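PDB 5D8N: leucine aminopeptidase A1, chloroplastic from Solanum lycopersicum, which catalyses the magnesium-dependent removal of N-terminal amino acids, preferably leucine, from peptides as a homohexamer, and also acts as a protein-folding chaperone. Local coordinates for residues R58-F64 against L80-S85; G415-V419 against D501-P505; A426-N432 against Q496-V502. The protein carries 1 engineered substitution. All blocks are in the same frame, centred on the assembly; numbering follows the deposited sequence.

Interaction 1: residues R58-F64 against L80-S85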
ATOM      1  N   ARG A  58      26.517 -51.029  -4.057  1.00 48.16           N
ATOM      2  CA  ARG A  58      26.197 -52.447  -4.117  1.00 48.69           C
ATOM      3  C   ARG A  58      27.056 -53.191  -5.128  1.00 48.40           C
ATOM      4  O   ARG A  58      27.655 -52.578  -6.014  1.00 49.53           O
ATOM      5  CB  ARG A  58      24.723 -52.622  -4.453  1.00 48.20           C
ATOM      6  CG  ARG A  58      23.805 -51.987  -3.424  1.00 49.24           C
ATOM      7  CD  ARG A  58      22.361 -52.093  -3.864  1.00 50.93           C
ATOM      8  NE  ARG A  58      21.426 -51.564  -2.869  1.00 45.13           N
ATOM      9  CZ  ARG A  58      20.420 -52.267  -2.351  1.00 43.50           C
ATOM     10  NH1 ARG A  58      20.261 -53.558  -2.657  1.00 40.92           N
ATOM     11  NH2 ARG A  58      19.534 -51.668  -1.563  1.00 41.07           N
ATOM     12  N   ASP A  59      27.173 -54.500  -4.938  1.00 49.38           N
ATOM     13  CA  ASP A  59      27.913 -55.352  -5.876  1.00 58.30           C
ATOM     14  C   ASP A  59      27.029 -55.876  -7.016  1.00 64.48           C
ATOM     15  O   ASP A  59      25.883 -55.424  -7.163  1.00 57.77           O
ATOM     16  CB  ASP A  59      28.631 -56.480  -5.116  1.00 56.94           C
ATOM     17  CG  ASP A  59      27.678 -57.444  -4.425  1.00 56.75           C
ATOM     18  OD1 ASP A  59      26.464 -57.489  -4.765  1.00 50.97           O
ATOM     19  OD2 ASP A  59      28.185 -58.185  -3.550  1.00 50.13           O
ATOM     20  N   GLU A  60      27.564 -56.849  -7.753  0.50 65.97           N
ATOM     21  CA  GLU A  60      26.926 -57.496  -8.898  0.50 70.60           C
ATOM     22  C   GLU A  60      25.558 -58.098  -8.562  0.50 70.69           C
ATOM     23  O   GLU A  60      24.652 -58.137  -9.401  0.50 67.88           O
ATOM     24  CB  GLU A  60      27.881 -58.617  -9.340  0.50 76.78           C
ATOM     25  CG  GLU A  60      27.873 -59.003 -10.812  0.50 79.42           C
ATOM     26  CD  GLU A  60      29.278 -59.182 -11.366  0.50 69.83           C
ATOM     27  OE1 GLU A  60      29.510 -60.110 -12.170  0.50 65.53           O
ATOM     28  OE2 GLU A  60      30.157 -58.379 -10.994  0.50 65.56           O
ATOM     29  N   ASN A  61      25.504 -58.703  -7.375  1.00 72.54           N
ATOM     30  CA  ASN A  61      24.313 -59.343  -6.794  1.00 71.25           C
ATOM     31  C   ASN A  61      23.373 -58.424  -6.014  1.00 65.67           C
ATOM     32  O   ASN A  61      22.538 -58.906  -5.245  1.00 57.61           O
ATOM     33  CB  ASN A  61      24.767 -60.434  -5.813  1.00 77.19           C
ATOM     34  CG  ASN A  61      25.514 -61.559  -6.491  1.00 80.34           C
ATOM     35  OD1 ASN A  61      25.474 -61.698  -7.711  1.00 80.90           O
ATOM     36  ND2 ASN A  61      26.152 -62.408  -5.692  1.00 81.98           N
ATOM     37  N   SER A  62      23.653 -57.123  -6.042  1.00 64.40           N
ATOM     38  CA  SER A  62      22.834 -56.138  -5.346  1.00 66.44           C
ATOM     39  C   SER A  62      22.947 -56.195  -3.820  1.00 54.71           C
ATOM     40  O   SER A  62      22.039 -55.783  -3.092  1.00 48.68           O
ATOM     41  CB  SER A  62      21.373 -56.277  -5.786  1.00 67.67           C
ATOM     42  OG  SER A  62      21.072 -55.270  -6.732  1.00 73.46           O
ATOM     43  N   LYS A  63      24.087 -56.673  -3.340  1.00 55.40           N
ATOM     44  CA  LYS A  63      24.339 -56.736  -1.908  1.00 57.59           C
ATOM     45  C   LYS A  63      25.218 -55.551  -1.557  1.00 50.19           C
ATOM     46  O   LYS A  63      26.019 -55.093  -2.374  1.00 51.78           O
ATOM     47  CB  LYS A  63      25.000 -58.057  -1.511  1.00 64.97           C
ATOM     48  CG  LYS A  63      24.144 -59.269  -1.840  1.00 76.25           C
ATOM     49  CD  LYS A  63      23.359 -59.780  -0.643  1.00 82.10           C
ATOM     50  CE  LYS A  63      21.888 -59.969  -0.991  1.00 89.46           C
ATOM     51  NZ  LYS A  63      21.313 -61.133  -0.264  1.00 96.04           N
ATOM     52  N   PHE A  64      25.038 -55.051  -0.339  1.00 48.35           N
ATOM     53  CA  PHE A  64      25.858 -53.949   0.159  1.00 46.69           C
ATOM     54  C   PHE A  64      27.329 -54.359   0.154  1.00 47.32           C
ATOM     55  O   PHE A  64      27.668 -55.407   0.697  1.00 43.21           O
ATOM     56  CB  PHE A  64      25.432 -53.580   1.589  1.00 42.99           C
ATOM     57  CG  PHE A  64      24.070 -52.957   1.676  1.00 41.86           C
ATOM     58  CD1 PHE A  64      23.717 -51.923   0.832  1.00 44.04           C
ATOM     59  CD2 PHE A  64      23.178 -53.345   2.655  1.00 44.03           C
ATOM     60  CE1 PHE A  64      22.467 -51.343   0.903  1.00 45.36           C
ATOM     61  CE2 PHE A  64      21.927 -52.770   2.742  1.00 44.82           C
ATOM     62  CZ  PHE A  64      21.565 -51.771   1.858  1.00 44.17           C
ATOM     63  N   LEU A  80      16.936 -55.353   4.813  1.00 36.44           N
ATOM     64  CA  LEU A  80      17.399 -53.976   4.830  1.00 33.55           C
ATOM     65  C   LEU A  80      17.791 -53.468   3.442  1.00 33.33           C
ATOM     66  O   LEU A  80      17.521 -52.318   3.083  1.00 29.88           O
ATOM     67  CB  LEU A  80      18.586 -53.873   5.799  1.00 38.10           C
ATOM     68  CG  LEU A  80      19.207 -52.498   6.037  1.00 36.14           C
ATOM     69  CD1 LEU A  80      18.180 -51.587   6.677  1.00 36.50           C
ATOM     70  CD2 LEU A  80      20.450 -52.602   6.908  1.00 45.77           C
ATOM     71  N   SER A  81      18.441 -54.321   2.648  1.00 33.67           N
ATOM     72  CA  SER A  81      18.783 -53.958   1.265  1.00 31.76           C
ATOM     73  C   SER A  81      17.533 -53.876   0.374  1.00 30.46           C
ATOM     74  O   SER A  81      17.421 -53.024  -0.501  1.00 28.61           O
ATOM     75  CB  SER A  81      19.809 -54.939   0.663  1.00 32.83           C
ATOM     76  OG  SER A  81      19.382 -56.299   0.726  1.00 33.25           O
ATOM     77  N   ALA A  82      16.574 -54.752   0.629  1.00 30.75           N
ATOM     78  CA  ALA A  82      15.347 -54.758  -0.149  1.00 35.54           C
ATOM     79  C   ALA A  82      14.511 -53.503   0.144  1.00 34.79           C
ATOM     80  O   ALA A  82      14.090 -52.784  -0.755  1.00 34.76           O
ATOM     81  CB  ALA A  82      14.566 -56.029   0.150  1.00 38.62           C
ATOM     82  N   ALA A  83      14.384 -53.167   1.416  1.00 32.62           N
ATOM     83  CA  ALA A  83      13.636 -51.993   1.789  1.00 32.54           C
ATOM     84  C   ALA A  83      14.337 -50.768   1.203  1.00 35.05           C
ATOM     85  O   ALA A  83      13.689 -49.852   0.702  1.00 33.46           O
ATOM     86  CB  ALA A  83      13.551 -51.897   3.312  1.00 31.57           C
ATOM     87  N   SER A  84      15.662 -50.735   1.300  1.00 32.07           N
ATOM     88  CA  SER A  84      16.422 -49.580   0.822  1.00 31.92           C
ATOM     89  C   SER A  84      16.267 -49.332  -0.679  1.00 31.38           C
ATOM     90  O   SER A  84      16.149 -48.184  -1.120  1.00 32.59           O
ATOM     91  CB  SER A  84      17.911 -49.764   1.140  1.00 33.01           C
ATOM     92  OG  SER A  84      18.114 -49.692   2.533  1.00 37.56           O
ATOM     93  N   SER A  85      16.341 -50.384  -1.487  1.00 31.75           N
ATOM     94  CA  SER A  85      16.141 -50.184  -2.924  1.00 33.32           C
ATOM     95  C   SER A  85      14.679 -49.856  -3.231  1.00 30.14           C
ATOM     96  O   SER A  85      14.404 -48.948  -4.000  1.00 29.70           O
ATOM     97  CB  SER A  85      16.607 -51.380  -3.761  1.00 34.93           C
ATOM     98  OG  SER A  85      15.885 -52.535  -3.405  1.00 39.86           O
TER
HETATM   99  O   HOH W   1      17.550 -54.843  -3.115  1.00 44.57           O
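Leu80 meets Phe64 where its CG lies 4.3 Å from Phe64 CE2. One residue on, Ser81 meets both Phe64 and Arg58. Its CA sits 3.6 Å from Phe64 CZ, an oblique approach to the ring. Its carbonyl O accepts from Arg58 NH2 at 2.7 Å, with an N-H...O angle of 177° and the oxygen in the guanidinium plane. That oxygen also takes the helical bond from Ser85 N, so two N-H groups grip it. Ser81 OG turns to Asp73 and the carbonyl of Gly78. The contact thus ties the loop after strand 46-52 to helix 79-86 in the N-terminal domain, which belongs to the macro-domain clan. The chain of Arg58 is extended from CG to NE (chi2 175°, chi3 177°) and spans the gap to the helix. Its NH1 binds Ser62 O at 2.9 Å, closing the loop onto the same guanidinium. At Arg58, an alanine would remove both bonds and is likely to leave Ser62 O without this donor and the 58-64 loop less firmly tied to Ser81 O. At Ser84, CB lies at the guanidinium edge and OG, bonded to Leu80 O, faces the Phe64 ring edge. Ser85 CB packs over one guanidinium face, 3.7 Å from Arg58 NH2.

Interaction 2: residues G415-V419 against D501-P505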
ATOM      1  N   GLY A 415      15.743  -5.883   8.978  1.00 22.25           N
ATOM      2  CA  GLY A 415      15.178  -6.761   7.943  1.00 20.90           C
ATOM      3  C   GLY A 415      16.122  -6.817   6.746  1.00 20.68           C
ATOM      4  O   GLY A 415      16.120  -7.759   5.954  1.00 20.69           O
ATOM      5  N   ALA A 416      16.904  -5.760   6.557  1.00 20.66           N
ATOM      6  CA  ALA A 416      17.724  -5.650   5.364  1.00 19.85           C
ATOM      7  C   ALA A 416      18.704  -6.823   5.283  1.00 20.14           C
ATOM      8  O   ALA A 416      19.030  -7.308   4.190  1.00 18.68           O
ATOM      9  CB  ALA A 416      18.492  -4.352   5.385  1.00 20.98           C
ATOM     10  N   ILE A 417      19.242  -7.241   6.426  1.00 18.66           N
ATOM     11  CA  ILE A 417      20.222  -8.344   6.390  1.00 19.49           C
ATOM     12  C   ILE A 417      19.593  -9.658   5.931  1.00 17.84           C
ATOM     13  O   ILE A 417      20.242 -10.440   5.273  1.00 17.27           O
ATOM     14  CB  ILE A 417      20.946  -8.551   7.739  1.00 19.13           C
ATOM     15  CG1 ILE A 417      22.199  -9.377   7.534  1.00 19.45           C
ATOM     16  CG2 ILE A 417      20.031  -9.240   8.740  1.00 21.60           C
ATOM     17  CD1 ILE A 417      23.246  -8.672   6.693  1.00 20.78           C
ATOM     18  N   MET A 418      18.309  -9.862   6.211  1.00 18.59           N
ATOM     19  CA  MET A 418      17.599 -11.029   5.687  1.00 20.29           C
ATOM     20  C   MET A 418      17.306 -10.910   4.193  1.00 19.06           C
ATOM     21  O   MET A 418      17.393 -11.891   3.477  1.00 19.24           O
ATOM     22  CB  MET A 418      16.297 -11.312   6.444  1.00 21.80           C
ATOM     23  CG  MET A 418      16.529 -11.643   7.917  1.00 24.69           C
ATOM     24  SD  MET A 418      14.997 -11.831   8.857  1.00 27.44           S
ATOM     25  CE  MET A 418      14.326 -13.316   8.111  1.00 33.66           C
ATOM     26  N   VAL A 419      17.057  -9.712   3.687  1.00 20.23           N
ATOM     27  CA  VAL A 419      16.992  -9.521   2.232  1.00 18.88           C
ATOM     28  C   VAL A 419      18.307  -9.932   1.605  1.00 18.42           C
ATOM     29  O   VAL A 419      18.330 -10.721   0.670  1.00 18.48           O
ATOM     30  CB  VAL A 419      16.681  -8.077   1.844  1.00 19.51           C
ATOM     31  CG1 VAL A 419      16.811  -7.903   0.330  1.00 21.45           C
ATOM     32  CG2 VAL A 419      15.266  -7.722   2.289  1.00 20.14           C
ATOM     33  N   ASP A 501      24.586  -9.295  12.888  1.00 20.78           N
ATOM     34  CA  ASP A 501      23.153  -9.079  12.644  1.00 19.28           C
ATOM     35  C   ASP A 501      22.508 -10.445  12.394  1.00 18.71           C
ATOM     36  O   ASP A 501      22.602 -11.032  11.301  1.00 19.08           O
ATOM     37  CB  ASP A 501      22.952  -8.122  11.458  1.00 18.88           C
ATOM     38  CG  ASP A 501      21.533  -7.524  11.379  1.00 19.91           C
ATOM     39  OD1 ASP A 501      20.614  -8.035  12.048  1.00 18.51           O
ATOM     40  OD2 ASP A 501      21.341  -6.510  10.645  1.00 20.28           O
ATOM     41  N   VAL A 502      21.798 -10.921  13.407  1.00 18.11           N
ATOM     42  CA  VAL A 502      21.275 -12.286  13.464  1.00 17.50           C
ATOM     43  C   VAL A 502      19.746 -12.332  13.329  1.00 19.38           C
ATOM     44  O   VAL A 502      19.113 -13.300  13.721  1.00 19.40           O
ATOM     45  CB  VAL A 502      21.649 -12.972  14.796  1.00 18.14           C
ATOM     46  CG1 VAL A 502      23.160 -13.083  14.938  1.00 20.62           C
ATOM     47  CG2 VAL A 502      21.099 -12.239  16.007  1.00 17.81           C
ATOM     48  N   ALA A 503      19.157 -11.307  12.732  1.00 19.50           N
ATOM     49  CA  ALA A 503      17.725 -11.282  12.495  1.00 21.46           C
ATOM     50  C   ALA A 503      17.163 -12.568  11.913  1.00 23.14           C
ATOM     51  O   ALA A 503      16.063 -12.971  12.292  1.00 24.92           O
ATOM     52  CB  ALA A 503      17.339 -10.106  11.611  1.00 20.48           C
ATOM     53  N   GLY A 504      17.864 -13.182  10.964  1.00 20.30           N
ATOM     54  CA  GLY A 504      17.355 -14.413  10.351  1.00 20.11           C
ATOM     55  C   GLY A 504      17.519 -15.618  11.247  1.00 19.74           C
ATOM     56  O   GLY A 504      16.540 -16.283  11.568  1.00 19.55           O
ATOM     57  N   PRO A 505      18.770 -16.033  11.509  1.00 18.84           N
ATOM     58  CA  PRO A 505      18.888 -17.424  11.958  1.00 19.63           C
ATOM     59  C   PRO A 505      18.495 -17.730  13.405  1.00 18.85           C
ATOM     60  O   PRO A 505      18.468 -18.913  13.776  1.00 18.35           O
ATOM     61  CB  PRO A 505      20.358 -17.766  11.713  1.00 19.22           C
ATOM     62  CG  PRO A 505      21.061 -16.473  11.522  1.00 18.01           C
ATOM     63  CD  PRO A 505      20.051 -15.481  11.041  1.00 18.28           C
TER
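Met418 reaches from helix 416-421 to the backbone of Ala503 and Gly504. Its CB starts off to the side of the 501-505 loop, and the next atoms carry the chain across. CG stands beside the backbone N and anti to the carbonyl carbon (chi1 -62°), and meets Gly504 N at 3.7 Å. SD follows and touches three groups: Ala503 O and Gly504 CA, both at 3.8 Å, and Ala503 CB at 4.0 Å. The chain then bends at the last torsion (chi3 67°), which keeps CE close to Gly504 CA, at 3.9 Å. Gly504 has no side chain, and the thioether lies close against its backbone.

Both segments belong to the catalytic domain of the M17 peptidases. The loop leaves strand 496-501 of the central mixed sheet, and the helix follows strand 406-411, which lies beside strand 496-501 in that sheet. Ile417 fills the other half of the contact. Its CG2 branch packs 3.5 Å from Asp501 CG and also meets Ala503 CB. The two side chains, Ile417 and Asp501, run alongside each other, pointing opposite ways. The carboxylate of Asp501 is held by Thr414 OG1 and Leu413 N, just before the helix, while Ile417 lies against it. The side chain of Asp501 is about 7 Å from that of Arg389, a predicted active-site residue. Beyond the contact, Met418 packs on Asn477 of a neighbouring subunit.

Interaction 3: residues A426-N432 against Q496-V502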
ATOM      1  N   ALA A 426      23.833 -15.193   9.096  1.00 17.30           N
ATOM      2  CA  ALA A 426      23.956 -13.920   9.782  1.00 17.69           C
ATOM      3  C   ALA A 426      25.018 -13.066   9.111  1.00 18.41           C
ATOM      4  O   ALA A 426      25.958 -13.581   8.505  1.00 19.78           O
ATOM      5  CB  ALA A 426      24.296 -14.141  11.251  1.00 18.45           C
ATOM      6  N   GLY A 427      24.867 -11.753   9.223  1.00 17.54           N
ATOM      7  CA  GLY A 427      25.846 -10.827   8.689  1.00 17.84           C
ATOM      8  C   GLY A 427      26.788 -10.345   9.780  1.00 18.30           C
ATOM      9  O   GLY A 427      26.350  -9.892  10.829  1.00 18.63           O
ATOM     10  N   ALA A 428      28.078 -10.336   9.462  1.00 18.36           N
ATOM     11  CA  ALA A 428      29.126  -9.930  10.378  1.00 17.80           C
ATOM     12  C   ALA A 428      29.758  -8.653   9.837  1.00 18.61           C
ATOM     13  O   ALA A 428      30.187  -8.588   8.676  1.00 18.59           O
ATOM     14  CB  ALA A 428      30.185 -11.032  10.487  1.00 17.79           C
ATOM     15  N   PHE A 429      29.875  -7.661  10.714  1.00 18.01           N
ATOM     16  CA  PHE A 429      30.423  -6.369  10.355  1.00 17.57           C
ATOM     17  C   PHE A 429      31.513  -5.983  11.337  1.00 18.19           C
ATOM     18  O   PHE A 429      31.271  -5.986  12.539  1.00 16.86           O
ATOM     19  CB  PHE A 429      29.347  -5.285  10.414  1.00 17.06           C
ATOM     20  CG  PHE A 429      28.196  -5.523   9.481  1.00 16.29           C
ATOM     21  CD1 PHE A 429      27.144  -6.317   9.861  1.00 15.54           C
ATOM     22  CD2 PHE A 429      28.097  -4.806   8.311  1.00 16.76           C
ATOM     23  CE1 PHE A 429      26.071  -6.518   9.024  1.00 15.43           C
ATOM     24  CE2 PHE A 429      27.029  -5.009   7.460  1.00 16.58           C
ATOM     25  CZ  PHE A 429      26.026  -5.889   7.807  1.00 15.95           C
ATOM     26  N   THR A 430      32.708  -5.693  10.822  1.00 18.18           N
ATOM     27  CA  THR A 430      33.789  -5.253  11.696  1.00 20.24           C
ATOM     28  C   THR A 430      34.795  -4.398  10.942  1.00 20.38           C
ATOM     29  O   THR A 430      35.074  -4.667   9.788  1.00 20.52           O
ATOM     30  CB  THR A 430      34.514  -6.461  12.335  1.00 20.23           C
ATOM     31  OG1 THR A 430      35.568  -6.013  13.187  1.00 20.81           O
ATOM     32  CG2 THR A 430      35.103  -7.365  11.278  1.00 19.78           C
ATOM     33  N   PRO A 431      35.345  -3.368  11.603  1.00 20.96           N
ATOM     34  CA  PRO A 431      36.528  -2.670  11.090  1.00 22.55           C
ATOM     35  C   PRO A 431      37.798  -3.507  11.187  1.00 23.87           C
ATOM     36  O   PRO A 431      38.826  -3.125  10.653  1.00 27.38           O
ATOM     37  CB  PRO A 431      36.649  -1.435  11.994  1.00 22.62           C
ATOM     38  CG  PRO A 431      35.336  -1.325  12.711  1.00 23.31           C
ATOM     39  CD  PRO A 431      34.819  -2.728  12.819  1.00 22.23           C
ATOM     40  N   ASN A 432      37.767  -4.611  11.926  1.00 24.02           N
ATOM     41  CA  ASN A 432      38.988  -5.272  12.343  1.00 23.87           C
ATOM     42  C   ASN A 432      39.145  -6.617  11.612  1.00 24.47           C
ATOM     43  O   ASN A 432      38.408  -7.584  11.878  1.00 25.52           O
ATOM     44  CB  ASN A 432      38.960  -5.433  13.880  1.00 24.88           C
ATOM     45  CG  ASN A 432      38.693  -4.113  14.627  1.00 28.64           C
ATOM     46  OD1 ASN A 432      37.601  -3.868  15.171  1.00 26.46           O
ATOM     47  ND2 ASN A 432      39.743  -3.291  14.762  1.00 29.00           N
ATOM     48  N   GLN A 496      38.836  -3.845  19.602  1.00 24.22           N
ATOM     49  CA  GLN A 496      38.380  -4.587  18.425  1.00 23.64           C
ATOM     50  C   GLN A 496      36.918  -4.987  18.603  1.00 22.59           C
ATOM     51  O   GLN A 496      36.499  -5.357  19.693  1.00 24.59           O
ATOM     52  CB  GLN A 496      39.198  -5.854  18.225  1.00 27.62           C
ATOM     53  CG  GLN A 496      40.683  -5.624  18.026  1.00 30.99           C
ATOM     54  CD  GLN A 496      41.382  -6.885  17.558  1.00 36.12           C
ATOM     55  OE1 GLN A 496      40.780  -7.940  17.439  1.00 37.82           O
ATOM     56  NE2 GLN A 496      42.678  -6.802  17.395  1.00 44.11           N
ATOM     57  N   TRP A 497      36.112  -4.797  17.570  1.00 21.19           N
ATOM     58  CA  TRP A 497      34.674  -4.930  17.708  1.00 19.84           C
ATOM     59  C   TRP A 497      34.069  -5.473  16.428  1.00 19.05           C
ATOM     60  O   TRP A 497      34.405  -5.051  15.321  1.00 18.41           O
ATOM     61  CB  TRP A 497      34.057  -3.600  18.104  1.00 20.19           C
ATOM     62  CG  TRP A 497      32.584  -3.494  17.786  1.00 20.03           C
ATOM     63  CD1 TRP A 497      31.555  -4.121  18.446  1.00 20.50           C
ATOM     64  CD2 TRP A 497      32.002  -2.862  16.645  1.00 19.85           C
ATOM     65  NE1 TRP A 497      30.370  -3.830  17.846  1.00 21.18           N
ATOM     66  CE2 TRP A 497      30.610  -3.032  16.754  1.00 21.31           C
ATOM     67  CE3 TRP A 497      32.495  -1.990  15.677  1.00 20.51           C
ATOM     68  CZ2 TRP A 497      29.712  -2.443  15.867  1.00 21.34           C
ATOM     69  CZ3 TRP A 497      31.598  -1.445  14.759  1.00 21.77           C
ATOM     70  CH2 TRP A 497      30.230  -1.662  14.874  1.00 21.03           C
ATOM     71  N   LEU A 498      33.216  -6.470  16.612  1.00 19.44           N
ATOM     72  CA  LEU A 498      32.410  -7.025  15.534  1.00 21.20           C
ATOM     73  C   LEU A 498      30.930  -7.091  15.902  1.00 19.82           C
ATOM     74  O   LEU A 498      30.552  -7.519  16.998  1.00 18.76           O
ATOM     75  CB  LEU A 498      32.902  -8.417  15.167  1.00 21.65           C
ATOM     76  CG  LEU A 498      32.204  -9.158  14.015  1.00 19.59           C
ATOM     77  CD1 LEU A 498      33.230 -10.051  13.359  1.00 20.67           C
ATOM     78  CD2 LEU A 498      31.046 -10.009  14.481  1.00 18.51           C
ATOM     79  N   HIS A 499      30.111  -6.763  14.916  1.00 19.67           N
ATOM     80  CA  HIS A 499      28.656  -6.727  15.063  1.00 20.83           C
ATOM     81  C   HIS A 499      28.070  -7.854  14.213  1.00 19.52           C
ATOM     82  O   HIS A 499      28.360  -7.955  13.017  1.00 18.07           O
ATOM     83  CB  HIS A 499      28.120  -5.374  14.579  1.00 18.65           C
ATOM     84  CG  HIS A 499      26.675  -5.387  14.208  1.00 18.71           C
ATOM     85  ND1 HIS A 499      25.680  -5.629  15.122  1.00 18.49           N
ATOM     86  CD2 HIS A 499      26.047  -5.050  13.057  1.00 19.93           C
ATOM     87  CE1 HIS A 499      24.501  -5.507  14.540  1.00 19.04           C
ATOM     88  NE2 HIS A 499      24.698  -5.150  13.285  1.00 20.28           N
ATOM     89  N   LEU A 500      27.231  -8.665  14.843  1.00 19.25           N
ATOM     90  CA  LEU A 500      26.594  -9.769  14.152  1.00 21.89           C
ATOM     91  C   LEU A 500      25.083  -9.560  14.096  1.00 22.83           C
ATOM     92  O   LEU A 500      24.400  -9.543  15.132  1.00 21.62           O
ATOM     93  CB  LEU A 500      26.966 -11.069  14.851  1.00 27.05           C
ATOM     94  CG  LEU A 500      26.840 -12.349  14.026  1.00 30.72           C
ATOM     95  CD1 LEU A 500      27.788 -12.360  12.837  1.00 29.84           C
ATOM     96  CD2 LEU A 500      27.062 -13.585  14.892  1.00 33.23           C
ATOM     97  N   ASP A 501      24.586  -9.295  12.888  1.00 20.78           N
ATOM     98  CA  ASP A 501      23.153  -9.079  12.644  1.00 19.28           C
ATOM     99  C   ASP A 501      22.508 -10.445  12.394  1.00 18.71           C
ATOM    100  O   ASP A 501      22.602 -11.032  11.301  1.00 19.08           O
ATOM    101  CB  ASP A 501      22.952  -8.122  11.458  1.00 18.88           C
ATOM    102  CG  ASP A 501      21.533  -7.524  11.379  1.00 19.91           C
ATOM    103  OD1 ASP A 501      20.614  -8.035  12.048  1.00 18.51           O
ATOM    104  OD2 ASP A 501      21.341  -6.510  10.645  1.00 20.28           O
ATOM    105  N   VAL A 502      21.798 -10.921  13.407  1.00 18.11           N
ATOM    106  CA  VAL A 502      21.275 -12.286  13.464  1.00 17.50           C
ATOM    107  C   VAL A 502      19.746 -12.332  13.329  1.00 19.38           C
ATOM    108  O   VAL A 502      19.113 -13.300  13.721  1.00 19.40           O
ATOM    109  CB  VAL A 502      21.649 -12.972  14.796  1.00 18.14           C
ATOM    110  CG1 VAL A 502      23.160 -13.083  14.938  1.00 20.62           C
ATOM    111  CG2 VAL A 502      21.099 -12.239  16.007  1.00 17.81           C
TER
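Phe429 and His499 lie side by side and point the same way, with Phe429 CD1 3.6 Å from His499 CD2. Their ring planes differ by 31°, an oblique pairing. Asp409 takes the His499 ND1 bond and also that of Trp497 NE1. Backbone hydrogen bonds join Phe429 to His499 in both directions, and Gly427 to Asp501 likewise. On the other face, Ala428 CB meets Leu500 CD1 at 3.6 Å. This half is buried and tightly packed.

From Thr430 on, the strand pairing gives way to side-chain bonds. Thr430 OG1, anti to the backbone N (chi1 -180°), gives its proton to Trp497 O at 2.6 Å, from above the carbonyl plane. Thr430 OG1 in turn accepts from Asn432 N, two residues on, which makes an ST turn. Asn432 OD1 then takes Trp497 N at 3.0 Å. This end opens toward solvent: Asn432 CA and Gln496 CA are 6.2 Å apart, both residues are partly exposed, and Pro431 is exposed, though its CD rests 3.8 Å from Trp497 CE3.

The two form an antiparallel strand pair, the N-to-C directions of the short segments 162° apart, in the eight-stranded mixed sheet of the M17 catalytic domain, where strand 426-429 lies between strands 496-501 and 450-452.

Overall arrangement
The three contacts fall in two domains. Interaction 1 comes first along the chain and lies in the N-terminal domain, its centre about 45 Å from that of interaction 2 and about 50 Å from that of interaction 3. It touches neither. Interactions 2 and 3 are neighbours in the catalytic domain, with centres about 13 Å apart. Their second segments overlap, sharing Asp501 and Val502. Helix 416-421 is followed, after a short link, by strand 426-429, and Ile417 CD1 packs on Gly427 and Phe429. The end of strand 496-501 therefore joins the mixed sheet to the helix, near Lys300, a magnesium ligand, and Arg389, a predicted active-site residue.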